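Local structure of nigritoxine (Vibrio nigripulchritudo, 5M41) at residues A[550-555]-A[575-580]; A[580-585]-A[692-697]; A[598-603]-A[648-653]. The protein is a bacterial toxin active against crustaceans and insects. All blocks are in the same frame, centred on the assembly; numbering follows the deposited sequence.

Contact 1: A[550-555]-A[575-580]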
loop_
_atom_site.group_PDB
_atom_site.type_symbol
_atom_site.label_atom_id
_atom_site.label_comp_id
_atom_site.label_asym_id
_atom_site.label_seq_id
_atom_site.Cartn_x
_atom_site.Cartn_y
_atom_site.Cartn_z
ATOM N N PHE A 550 14.369 17.798 8.739
ATOM C CA PHE A 550 12.974 17.393 8.977
ATOM C C PHE A 550 12.947 16.136 9.852
ATOM O O PHE A 550 12.225 16.078 10.836
ATOM C CB PHE A 550 12.227 17.173 7.645
ATOM C CG PHE A 550 10.784 16.741 7.810
ATOM C CD1 PHE A 550 9.787 17.673 8.060
ATOM C CD2 PHE A 550 10.432 15.396 7.697
ATOM C CE1 PHE A 550 8.460 17.281 8.182
ATOM C CE2 PHE A 550 9.107 14.998 7.822
ATOM C CZ PHE A 550 8.121 15.947 8.071
ATOM N N ASP A 551 13.761 15.143 9.499
ATOM C CA ASP A 551 13.831 13.911 10.273
ATOM C C ASP A 551 14.374 14.199 11.696
ATOM O O ASP A 551 13.838 13.701 12.698
ATOM C CB ASP A 551 14.681 12.884 9.515
ATOM C CG ASP A 551 14.853 11.582 10.271
ATOM O OD1 ASP A 551 13.855 10.895 10.559
ATOM O OD2 ASP A 551 16.004 11.226 10.574
ATOM N N PHE A 552 15.415 15.028 11.794
ATOM C CA PHE A 552 15.909 15.409 13.115
ATOM C C PHE A 552 14.811 16.057 13.950
ATOM O O PHE A 552 14.640 15.739 15.133
ATOM C CB PHE A 552 17.107 16.349 13.032
ATOM C CG PHE A 552 17.441 17.004 14.345
ATOM C CD1 PHE A 552 18.184 16.327 15.300
ATOM C CD2 PHE A 552 17.007 18.292 14.627
ATOM C CE1 PHE A 552 18.490 16.917 16.516
ATOM C CE2 PHE A 552 17.302 18.897 15.843
ATOM C CZ PHE A 552 18.050 18.207 16.789
ATOM N N ARG A 553 14.068 16.962 13.324
ATOM C CA ARG A 553 13.030 17.710 14.029
ATOM C C ARG A 553 11.905 16.817 14.518
ATOM O O ARG A 553 11.326 17.089 15.559
ATOM C CB ARG A 553 12.490 18.843 13.169
ATOM C CG ARG A 553 13.395 20.066 13.127
ATOM C CD ARG A 553 12.758 21.127 12.252
ATOM N NE ARG A 553 13.486 22.389 12.227
ATOM C CZ ARG A 553 13.416 23.338 13.161
ATOM N NH1 ARG A 553 12.672 23.183 14.264
ATOM N NH2 ARG A 553 14.118 24.455 12.998
ATOM N N LEU A 554 11.596 15.762 13.760
ATOM C CA LEU A 554 10.633 14.745 14.189
ATOM C C LEU A 554 11.203 13.894 15.331
ATOM O O LEU A 554 10.539 13.672 16.337
ATOM C CB LEU A 554 10.229 13.818 13.025
ATOM C CG LEU A 554 9.195 14.272 11.968
ATOM C CD1 LEU A 554 8.987 13.147 10.956
ATOM C CD2 LEU A 554 7.867 14.665 12.600
ATOM N N GLN A 555 12.427 13.408 15.153
ATOM C CA GLN A 555 13.087 12.562 16.152
ATOM C C GLN A 555 13.213 13.302 17.491
ATOM O O GLN A 555 13.013 12.714 18.545
ATOM C CB GLN A 555 14.463 12.150 15.629
ATOM C CG GLN A 555 15.112 10.969 16.339
ATOM C CD GLN A 555 16.490 10.677 15.786
ATOM O OE1 GLN A 555 17.494 11.082 16.366
ATOM N NE2 GLN A 555 16.543 10.020 14.635
ATOM N N ALA A 575 11.015 27.849 21.456
ATOM C CA ALA A 575 10.327 27.188 20.335
ATOM C C ALA A 575 10.618 25.701 20.279
ATOM O O ALA A 575 11.779 25.274 20.393
ATOM C CB ALA A 575 10.730 27.839 19.013
ATOM N N VAL A 576 9.565 24.916 20.067
ATOM C CA VAL A 576 9.707 23.474 20.010
ATOM C C VAL A 576 10.296 23.054 18.636
ATOM O O VAL A 576 10.176 23.805 17.659
ATOM C CB VAL A 576 8.359 22.772 20.349
ATOM C CG1 VAL A 576 7.397 22.799 19.166
ATOM C CG2 VAL A 576 8.605 21.333 20.786
ATOM N N ASN A 577 10.983 21.905 18.572
ATOM C CA ASN A 577 11.564 21.433 17.319
ATOM C C ASN A 577 10.546 20.926 16.299
ATOM O O ASN A 577 10.801 21.013 15.081
ATOM C CB ASN A 577 12.553 20.305 17.558
ATOM C CG ASN A 577 13.842 20.778 18.187
ATOM O OD1 ASN A 577 14.186 21.956 18.128
ATOM N ND2 ASN A 577 14.571 19.843 18.785
ATOM N N ASN A 578 9.419 20.381 16.785
ATOM C CA ASN A 578 8.392 19.756 15.904
ATOM C C ASN A 578 8.223 20.520 14.598
ATOM O O ASN A 578 7.927 21.723 14.623
ATOM C CB ASN A 578 7.039 19.693 16.601
ATOM C CG ASN A 578 6.068 18.735 15.905
ATOM O OD1 ASN A 578 5.847 18.806 14.679
ATOM N ND2 ASN A 578 5.501 17.819 16.683
ATOM N N PRO A 579 8.407 19.846 13.447
ATOM C CA PRO A 579 8.390 20.630 12.216
ATOM C C PRO A 579 6.997 21.152 11.830
ATOM O O PRO A 579 6.896 21.977 10.951
ATOM C CB PRO A 579 8.934 19.651 11.160
ATOM C CG PRO A 579 8.640 18.303 11.700
ATOM C CD PRO A 579 8.632 18.407 13.195
ATOM N N TYR A 580 5.956 20.693 12.514
ATOM C CA TYR A 580 4.584 21.167 12.287
ATOM C C TYR A 580 4.146 22.217 13.307
ATOM O O TYR A 580 2.953 22.474 13.465
ATOM C CB TYR A 580 3.612 19.977 12.341
ATOM C CG TYR A 580 3.819 18.979 11.218
ATOM C CD1 TYR A 580 3.184 19.138 9.984
ATOM C CD2 TYR A 580 4.635 17.875 11.397
ATOM C CE1 TYR A 580 3.372 18.213 8.954
ATOM C CE2 TYR A 580 4.817 16.940 10.389
ATOM C CZ TYR A 580 4.202 17.120 9.172
ATOM O OH TYR A 580 4.411 16.178 8.207
HETATM O O HOH W 1 12.133 25.274 16.214
#
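R553 NH1 donates to N577 O at 3.0 Å, with the N-H pointing almost straight at it (162°). The oxygen lies in the guanidinium plane and is met in the plane of its own carbonyl, on a lone pair. The same nitrogen also donates to a water, which passes a hydrogen on to V576 O, so that one arginine nitrogen serves two successive carbonyls, one directly and one through water, where strand 571-576 runs out. The chain of R553 is extended from CG to NE, and its CB, CG and CD all lie close to N577 O.

P579 fills the other half of the contact. P579 CG sits 3.7 Å from F550 CE1 and 3.8 Å from L554 CD2, so the pyrrolidine ring is packed against residues one helical turn apart, crossing each at about a right angle. P579 CD lies 3.8 Å from R553 O. F550 reaches this place because its CG is anti to the backbone N (chi1 180°); the hydroxyl of Y580 comes to the edge of its ring, with Y580 OH 3.7 Å from F550 CZ.

Segment 575-580 holds the end of strand 571-576, the second strand of a six-stranded antiparallel sheet, and the turn that leaves it; helix 546-555 packs on this turn just before the chain enters that sheet. Within the turn N578 OD1 accepts from Y580 N at 2.9 Å, an Asx turn that spans P579.

Farther out, E549 forms a salt bridge with R553 NE, Y511 OH is hydrogen-bonded to R553 NH2, and F633 makes a cation-pi contact with the guanidinium. From the turn, N577 ND2 donates to H556 O, just beyond the helix.

Contact 2: A[580-585]-A[692-697]; sequences YSFVHH and NNIVES
The ring of Y580 and the side-chain amide of N693 lie nearly parallel, their planes 9° apart, although the two side chains cross obliquely and the closest approach is from aliphatic carbon: N693 CB is 3.5 Å from Y580 CD2. The F582 ring is met at its edge, close to its plane, by I694, with I694 CG1 4.0 Å from F582 CE2. Helix 688-704 packs here on the loop leading into strand 583-589 of the six-stranded antiparallel sheet; N693 and S697, one turn apart, point toward the loop, with I694 flanking them.

I694 CG1, anti to its own carbonyl carbon, also reaches the Y580 backbone, while I694 CA makes a CA-H...O contact of 3.5 Å with Y580 O. No direct hydrogen bond crosses between the segments. A water does the joining: it donates to Y580 O and to I694 O and accepts from F582 N, tying three buried backbone groups together. The amide of N693 is held from outside, its OD1 accepting from N578 ND2, and Y609 of helix 603-614 packs on I694 and meets the F582 ring.

S697 OG turns back to its own helix and donates to N693 O at 3.0 Å, from above the carbonyl plane; that oxygen also takes the backbone N-H of S697. Thus engaged, S697 OG rests 3.3 Å from S581 CB.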
loop_
_atom_site.group_PDB
_atom_site.type_symbol
_atom_site.label_atom_id
_atom_site.label_comp_id
_atom_site.label_asym_id
_atom_site.label_seq_id
_atom_site.Cartn_x
_atom_site.Cartn_y
_atom_site.Cartn_z
ATOM N N TYR A 580 5.956 20.693 12.514
ATOM C CA TYR A 580 4.584 21.167 12.287
ATOM C C TYR A 580 4.146 22.217 13.307
ATOM O O TYR A 580 2.953 22.474 13.465
ATOM C CB TYR A 580 3.612 19.977 12.341
ATOM C CG TYR A 580 3.819 18.979 11.218
ATOM C CD1 TYR A 580 3.184 19.138 9.984
ATOM C CD2 TYR A 580 4.635 17.875 11.397
ATOM C CE1 TYR A 580 3.372 18.213 8.954
ATOM C CE2 TYR A 580 4.817 16.940 10.389
ATOM C CZ TYR A 580 4.202 17.120 9.172
ATOM O OH TYR A 580 4.411 16.178 8.207
ATOM N N SER A 581 5.100 22.766 14.052
ATOM C CA SER A 581 4.802 23.790 15.049
ATOM C C SER A 581 4.632 25.160 14.421
ATOM O O SER A 581 5.519 25.613 13.673
ATOM C CB SER A 581 5.933 23.880 16.063
ATOM O OG SER A 581 5.718 24.986 16.915
ATOM N N PHE A 582 3.520 25.827 14.761
ATOM C CA PHE A 582 3.226 27.201 14.307
ATOM C C PHE A 582 3.060 28.146 15.488
ATOM O O PHE A 582 2.469 29.246 15.361
ATOM C CB PHE A 582 1.994 27.233 13.390
ATOM C CG PHE A 582 2.200 26.483 12.104
ATOM C CD1 PHE A 582 2.814 27.103 11.016
ATOM C CD2 PHE A 582 1.841 25.141 12.001
ATOM C CE1 PHE A 582 3.058 26.395 9.843
ATOM C CE2 PHE A 582 2.084 24.420 10.830
ATOM C CZ PHE A 582 2.692 25.053 9.752
ATOM N N VAL A 583 3.610 27.718 16.628
ATOM C CA VAL A 583 3.570 28.491 17.873
ATOM C C VAL A 583 4.936 28.508 18.553
ATOM O O VAL A 583 5.821 27.715 18.229
ATOM C CB VAL A 583 2.529 27.931 18.887
ATOM C CG1 VAL A 583 1.106 28.045 18.335
ATOM C CG2 VAL A 583 2.853 26.486 19.277
ATOM N N HIS A 584 5.088 29.421 19.505
ATOM C CA HIS A 584 6.221 29.433 20.421
ATOM C C HIS A 584 5.776 30.235 21.601
ATOM O O HIS A 584 4.699 30.868 21.550
ATOM C CB HIS A 584 7.478 30.015 19.767
ATOM C CG HIS A 584 7.294 31.410 19.214
ATOM N ND1 HIS A 584 7.328 32.515 19.997
ATOM C CD2 HIS A 584 7.080 31.856 17.919
ATOM C CE1 HIS A 584 7.140 33.606 19.237
ATOM N NE2 HIS A 584 6.985 33.205 17.967
ATOM N N HIS A 585 6.543 30.190 22.691
ATOM C CA HIS A 585 6.293 31.092 23.804
ATOM C C HIS A 585 7.466 31.999 24.052
ATOM O O HIS A 585 8.574 31.719 23.615
ATOM C CB HIS A 585 5.851 30.373 25.076
ATOM C CG HIS A 585 6.854 29.377 25.618
ATOM N ND1 HIS A 585 7.734 29.686 26.594
ATOM C CD2 HIS A 585 7.047 28.021 25.328
ATOM C CE1 HIS A 585 8.463 28.594 26.901
ATOM N NE2 HIS A 585 8.043 27.577 26.118
ATOM N N ASN A 692 -2.226 16.087 13.789
ATOM C CA ASN A 692 -1.857 15.693 15.170
ATOM C C ASN A 692 -0.592 16.428 15.677
ATOM O O ASN A 692 -0.550 16.898 16.818
ATOM C CB ASN A 692 -1.625 14.175 15.269
ATOM C CG ASN A 692 -2.916 13.369 15.122
ATOM O OD1 ASN A 692 -4.019 13.919 15.164
ATOM N ND2 ASN A 692 -2.784 12.057 14.931
ATOM N N ASN A 693 0.434 16.503 14.820
ATOM C CA ASN A 693 1.652 17.231 15.156
ATOM C C ASN A 693 1.448 18.738 15.324
ATOM O O ASN A 693 2.082 19.341 16.173
ATOM C CB ASN A 693 2.761 16.929 14.152
ATOM C CG ASN A 693 3.456 15.627 14.454
ATOM O OD1 ASN A 693 3.956 15.430 15.548
ATOM N ND2 ASN A 693 3.500 14.736 13.483
ATOM N N ILE A 694 0.558 19.342 14.525
ATOM C CA ILE A 694 0.208 20.757 14.687
ATOM C C ILE A 694 -0.364 20.987 16.094
ATOM O O ILE A 694 0.023 21.933 16.808
ATOM C CB ILE A 694 -0.810 21.194 13.622
ATOM C CG1 ILE A 694 -0.128 21.388 12.263
ATOM C CG2 ILE A 694 -1.597 22.438 14.056
ATOM C CD1 ILE A 694 -1.109 21.656 11.143
ATOM N N VAL A 695 -1.278 20.109 16.472
ATOM C CA VAL A 695 -2.003 20.191 17.718
ATOM C C VAL A 695 -1.058 19.878 18.889
ATOM O O VAL A 695 -0.982 20.635 19.875
ATOM C CB VAL A 695 -3.233 19.243 17.657
ATOM C CG1 VAL A 695 -3.816 18.985 19.035
ATOM C CG2 VAL A 695 -4.305 19.857 16.751
ATOM N N GLU A 696 -0.338 18.772 18.773
ATOM C CA GLU A 696 0.625 18.373 19.801
ATOM C C GLU A 696 1.679 19.462 20.027
ATOM O O GLU A 696 2.031 19.714 21.167
ATOM C CB GLU A 696 1.277 17.036 19.443
ATOM C CG GLU A 696 2.350 16.558 20.411
ATOM C CD GLU A 696 2.934 15.207 20.003
ATOM O OE1 GLU A 696 3.306 15.043 18.816
ATOM O OE2 GLU A 696 3.017 14.298 20.865
ATOM N N SER A 697 2.154 20.116 18.955
ATOM C CA SER A 697 3.064 21.278 19.083
ATOM C C SER A 697 2.438 22.344 19.952
ATOM O O SER A 697 3.087 22.902 20.833
ATOM C CB SER A 697 3.354 21.930 17.735
ATOM O OG SER A 697 4.265 21.174 16.983
HETATM O O HOH W 2 1.449 23.958 15.360
#

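Contact 3: A[598-603]-A[648-653]; sequences HLTLES and NIHFRT
H598 CG occupies the crowded position between its backbone N and carbonyl carbon (chi1 65°), which sets the imidazole beside both H650 and R652. H650 CG is anti to its carbonyl carbon, as T600 OG1 is to its own, and the two groups run side by side, pointing the same way. They meet in a hydrogen bond, T600 OG1 to H650 ND1 at 2.9 Å, with the hydroxyl in the plane of the ring at its edge; either atom could be the donor. The chain of R652 bends at chi3 (56°) and brings its guanidinium alongside H598, whose CB and CG lie over one guanidinium face, the imidazole and guanidinium planes 30° apart. R652 NH1 is held by a salt bridge to D715, whereas H598 ND1 is hydrogen-bonded to N596 O.

Beneath these groups runs an antiparallel ladder between two inner strands of the six-stranded sheet. L599 with F651 and L601 with I649 are hydrogen-bonded pairs, and T600 with H650 between them is a non-hydrogen-bonded pair. All four ladder bonds lie in their carbonyl planes, from L601 N to I649 O at 2.7 Å to I649 N to L601 O at 3.1 Å.

The sheet face opposite T600 and H650 is apolar: L599 CD2 lies 4.1 Å from F651 CD2, L601 and I649 run alongside each other, and helix 719-731 packs on it through Y721, M722 and L725. At the end of strand 594-601, E602 centres an inverse gamma turn and occupies the N-cap position of helix 603-614. S603 OG, hydrogen-bonded to D647 O, touches I649 CG1 at 3.4 Å, and S603 N gives a weak hydrogen bond to N648 OD1.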
loop_
_atom_site.group_PDB
_atom_site.type_symbol
_atom_site.label_atom_id
_atom_site.label_comp_id
_atom_site.label_asym_id
_atom_site.label_seq_id
_atom_site.Cartn_x
_atom_site.Cartn_y
_atom_site.Cartn_z
ATOM N N HIS A 598 4.024 34.799 27.397
ATOM C CA HIS A 598 2.850 34.614 26.514
ATOM C C HIS A 598 3.131 33.637 25.408
ATOM O O HIS A 598 4.293 33.415 25.050
ATOM C CB HIS A 598 2.381 35.945 25.923
ATOM C CG HIS A 598 3.388 36.593 25.001
ATOM N ND1 HIS A 598 4.453 37.305 25.468
ATOM C CD2 HIS A 598 3.473 36.621 23.609
ATOM C CE1 HIS A 598 5.179 37.759 24.421
ATOM N NE2 HIS A 598 4.576 37.344 23.285
ATOM N N LEU A 599 2.062 33.042 24.871
ATOM C CA LEU A 599 2.146 32.113 23.735
ATOM C C LEU A 599 1.835 32.883 22.461
ATOM O O LEU A 599 0.915 33.718 22.434
ATOM C CB LEU A 599 1.163 30.936 23.894
ATOM C CG LEU A 599 1.270 29.813 22.839
ATOM C CD1 LEU A 599 1.042 28.454 23.477
ATOM C CD2 LEU A 599 0.331 30.038 21.645
ATOM N N THR A 600 2.596 32.607 21.414
ATOM C CA THR A 600 2.408 33.281 20.143
ATOM C C THR A 600 2.066 32.288 19.060
ATOM O O THR A 600 2.735 31.271 18.916
ATOM C CB THR A 600 3.664 34.054 19.720
ATOM O OG1 THR A 600 3.811 35.167 20.599
ATOM C CG2 THR A 600 3.533 34.587 18.282
ATOM N N LEU A 601 1.006 32.604 18.327
ATOM C CA LEU A 601 0.627 31.882 17.136
ATOM C C LEU A 601 1.188 32.635 15.937
ATOM O O LEU A 601 0.956 33.840 15.790
ATOM C CB LEU A 601 -0.911 31.808 17.033
ATOM C CG LEU A 601 -1.446 31.259 15.703
ATOM C CD1 LEU A 601 -1.066 29.784 15.504
ATOM C CD2 LEU A 601 -2.953 31.480 15.600
ATOM N N GLU A 602 1.903 31.909 15.086
ATOM C CA GLU A 602 2.523 32.460 13.897
ATOM C C GLU A 602 1.505 32.556 12.738
ATOM O O GLU A 602 1.398 31.655 11.899
ATOM C CB GLU A 602 3.737 31.606 13.533
ATOM C CG GLU A 602 4.845 31.649 14.578
ATOM C CD GLU A 602 5.658 30.357 14.644
ATOM O OE1 GLU A 602 5.788 29.665 13.616
ATOM O OE2 GLU A 602 6.177 30.024 15.730
ATOM N N SER A 603 0.791 33.676 12.708
ATOM C CA SER A 603 -0.418 33.838 11.903
ATOM C C SER A 603 -0.251 33.460 10.446
ATOM O O SER A 603 -0.945 32.572 9.958
ATOM C CB SER A 603 -0.909 35.279 12.003
ATOM O OG SER A 603 -1.220 35.580 13.345
ATOM N N ASN A 648 1.316 38.536 14.302
ATOM C CA ASN A 648 1.135 37.326 15.075
ATOM C C ASN A 648 0.098 37.544 16.140
ATOM O O ASN A 648 -0.200 38.669 16.487
ATOM C CB ASN A 648 2.459 36.894 15.722
ATOM C CG ASN A 648 3.441 36.357 14.699
ATOM O OD1 ASN A 648 3.051 35.972 13.590
ATOM N ND2 ASN A 648 4.717 36.333 15.056
ATOM N N ILE A 649 -0.414 36.439 16.659
ATOM C CA ILE A 649 -1.543 36.386 17.567
ATOM C C ILE A 649 -1.019 35.895 18.923
ATOM O O ILE A 649 -0.215 34.983 18.967
ATOM C CB ILE A 649 -2.583 35.391 16.991
ATOM C CG1 ILE A 649 -3.435 36.092 15.922
ATOM C CG2 ILE A 649 -3.440 34.782 18.079
ATOM C CD1 ILE A 649 -4.227 35.175 15.006
ATOM N N HIS A 650 -1.473 36.504 20.015
ATOM C CA HIS A 650 -0.924 36.215 21.348
ATOM C C HIS A 650 -1.959 35.759 22.335
ATOM O O HIS A 650 -3.076 36.282 22.370
ATOM C CB HIS A 650 -0.181 37.445 21.894
ATOM C CG HIS A 650 0.815 38.042 20.916
ATOM N ND1 HIS A 650 1.971 37.426 20.591
ATOM C CD2 HIS A 650 0.776 39.230 20.171
ATOM C CE1 HIS A 650 2.644 38.180 19.682
ATOM N NE2 HIS A 650 1.916 39.284 19.439
ATOM N N PHE A 651 -1.587 34.771 23.143
ATOM C CA PHE A 651 -2.407 34.281 24.243
ATOM C C PHE A 651 -1.575 34.379 25.518
ATOM O O PHE A 651 -0.356 34.209 25.481
ATOM C CB PHE A 651 -2.724 32.799 24.067
ATOM C CG PHE A 651 -3.584 32.465 22.874
ATOM C CD1 PHE A 651 -4.935 32.173 23.042
ATOM C CD2 PHE A 651 -3.023 32.316 21.611
ATOM C CE1 PHE A 651 -5.726 31.808 21.958
ATOM C CE2 PHE A 651 -3.804 31.943 20.521
ATOM C CZ PHE A 651 -5.158 31.690 20.700
ATOM N N ARG A 652 -2.220 34.629 26.649
ATOM C CA ARG A 652 -1.502 34.697 27.939
ATOM C C ARG A 652 -2.442 34.275 29.059
ATOM O O ARG A 652 -3.661 34.265 28.859
ATOM C CB ARG A 652 -0.904 36.099 28.199
ATOM C CG ARG A 652 -1.583 37.213 27.412
ATOM C CD ARG A 652 -1.120 38.628 27.713
ATOM N NE ARG A 652 0.314 38.839 27.556
ATOM C CZ ARG A 652 0.921 39.221 26.438
ATOM N NH1 ARG A 652 0.246 39.423 25.331
ATOM N NH2 ARG A 652 2.229 39.387 26.436
ATOM N N THR A 653 -1.892 33.911 30.217
ATOM C CA THR A 653 -2.730 33.534 31.352
ATOM C C THR A 653 -3.238 34.795 32.030
ATOM O O THR A 653 -2.641 35.879 31.894
ATOM C CB THR A 653 -1.979 32.695 32.398
ATOM O OG1 THR A 653 -0.977 33.511 33.022
ATOM C CG2 THR A 653 -1.307 31.487 31.759
#

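How the contacts relate
From the N terminus, helix 546-555 comes first, and contact 1 closes a short loop of 19 residues, through strand 560-562, back onto the end of strand 571-576. Contact 2 opens in series with it, at the shared Y580, and closes only when helix 688-704 returns over a hundred residues later. Contact 3 is nested inside that long loop, pairing strand 594-601 with strand 649-652 across a connection that carries helices 603-614, 618-621 and 625-632. Strands 571-576, 583-589, 594-601 and 649-652 are consecutive neighbours in one antiparallel sheet. Contacts 1 and 2 also touch through N578 and N693, and contacts 2 and 3 through backbone bonds joining H584 to T600 and F582 to E602.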